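Local coordinates for protein methylmalonyl-CoA epimerase, mitochondrial (Homo sapiens, PDB 3RMU) that interconverts the (R) and (S) forms of methylmalonyl-CoA in mitochondrial propionyl-CoA metabolism and binds a cobalt ion, at residues V85-I88 with N89-V92. Residues are numbered along the deposited sequence; the frame is centred on the assembly and turned at random.
Sequences VDNI and NAAV. With EDO (1,2-ethanediol), chain L.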
loop_
_atom_site.group_PDB
_atom_site.type_symbol
_atom_site.label_atom_id
_atom_site.label_comp_id
_atom_site.label_asym_id
_atom_site.label_seq_id
_atom_site.Cartn_x
_atom_site.Cartn_y
_atom_site.Cartn_z
ATOM N N VAL A 85 3.887 -10.118 12.624
ATOM C CA VAL A 85 3.221 -11.130 13.418
ATOM C C VAL A 85 4.141 -11.475 14.578
ATOM O O VAL A 85 5.354 -11.307 14.480
ATOM C CB VAL A 85 2.874 -12.423 12.608
ATOM C CG1 VAL A 85 1.885 -12.118 11.475
ATOM C CG2 VAL A 85 4.142 -13.109 12.072
ATOM N N ASP A 86 3.593 -11.945 15.690
ATOM C CA ASP A 86 4.498 -12.206 16.822
ATOM C C ASP A 86 5.288 -13.511 16.686
ATOM O O ASP A 86 6.359 -13.628 17.253
ATOM C CB ASP A 86 3.811 -12.089 18.199
ATOM C CG ASP A 86 2.689 -13.063 18.374
ATOM O OD1 ASP A 86 2.372 -13.776 17.395
ATOM O OD2 ASP A 86 2.100 -13.117 19.479
ATOM N N ASN A 87 4.773 -14.482 15.943
ATOM C CA ASN A 87 5.465 -15.753 15.780
ATOM C C ASN A 87 5.203 -16.291 14.399
ATOM O O ASN A 87 4.146 -16.845 14.144
ATOM C CB ASN A 87 5.025 -16.754 16.843
ATOM C CG ASN A 87 5.854 -18.035 16.841
ATOM O OD1 ASN A 87 6.265 -18.543 15.790
ATOM N ND2 ASN A 87 6.063 -18.586 18.019
ATOM N N ILE A 88 6.203 -16.164 13.535
ATOM C CA ILE A 88 6.097 -16.580 12.147
ATOM C C ILE A 88 5.801 -18.103 11.980
ATOM O O ILE A 88 5.036 -18.514 11.101
ATOM C CB ILE A 88 7.360 -16.147 11.390
ATOM C CG1 ILE A 88 7.136 -16.177 9.875
ATOM C CG2 ILE A 88 8.568 -16.950 11.790
ATOM C CD1 ILE A 88 6.406 -15.005 9.421
ATOM N N ASN A 89 6.411 -18.925 12.817
ATOM C CA ASN A 89 6.207 -20.365 12.745
ATOM C C ASN A 89 4.797 -20.719 13.139
ATOM O O ASN A 89 4.164 -21.539 12.482
ATOM C CB ASN A 89 7.217 -21.109 13.613
ATOM C CG ASN A 89 8.632 -20.846 13.185
ATOM O OD1 ASN A 89 8.949 -20.913 11.997
ATOM N ND2 ASN A 89 9.483 -20.501 14.134
ATOM N N ALA A 90 4.309 -20.091 14.199
ATOM C CA ALA A 90 2.946 -20.297 14.656
ATOM C C ALA A 90 1.934 -19.877 13.566
ATOM O O ALA A 90 0.934 -20.554 13.333
ATOM C CB ALA A 90 2.699 -19.511 15.952
ATOM N N ALA A 91 2.229 -18.770 12.895
ATOM C CA ALA A 91 1.374 -18.242 11.860
ATOM C C ALA A 91 1.360 -19.176 10.659
ATOM O O ALA A 91 0.306 -19.429 10.098
ATOM C CB ALA A 91 1.830 -16.866 11.460
ATOM N N VAL A 92 2.523 -19.678 10.269
ATOM C CA VAL A 92 2.611 -20.628 9.162
ATOM C C VAL A 92 1.806 -21.888 9.467
ATOM O O VAL A 92 1.028 -22.331 8.630
ATOM C CB VAL A 92 4.074 -20.964 8.806
ATOM C CG1 VAL A 92 4.149 -22.083 7.771
ATOM C CG2 VAL A 92 4.768 -19.729 8.287
HETATM C C1 EDO L . 13.267 -19.933 12.360
HETATM O O1 EDO L . 12.795 -20.745 13.452
HETATM C C2 EDO L . 12.107 -19.394 11.523
HETATM O O2 EDO L . 11.565 -20.417 10.656
#
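N87 folds its carboxamide over the first turn of helix 88-97, where OD1 takes the backbone N-H of A90 at 3.0 Å from A90 N. The bond is nearly straight at the hydrogen (168°), yet the donor stands about 61° above the plane of the amide, so the group offers its oxygen from the face and not along a lone pair. CG stands anti to the backbone N (chi1 -172°) and beside the carbonyl carbon, which brings the amide alongside the first turn, with CG 3.6 Å from CB of A90. OD1 also lies 3.5 Å from CB of N89. The main chain takes over one residue further on: N87 O receives A91 N in its carbonyl plane, and I88 O receives V92 N. CG2 of V92, held beside its own backbone N, packs tightly against the same I88 O at 3.1 Å. On the inner side, CG2 of V85 reaches CB of A91 at 4.5 Å, a loose apolar touch between the end of strand 77-85 and the helix. The side chain of I88 leaves this turn and packs on P115 and I117 of strand 115-119, while I88 N is bound by Q133 OE1. N89 turns its amide outward to a 1,2-ethanediol, probably from the crystallisation liquor; the diol's O2 donates to OD1 of N89 (3.0 Å), and ND2 of N89 gives O1 a weak bond. The bond from A90 N to N87 OD1 makes N87 an asparagine N-cap at the strand-to-helix turn of this vicinal oxygen chelate (VOC) fold.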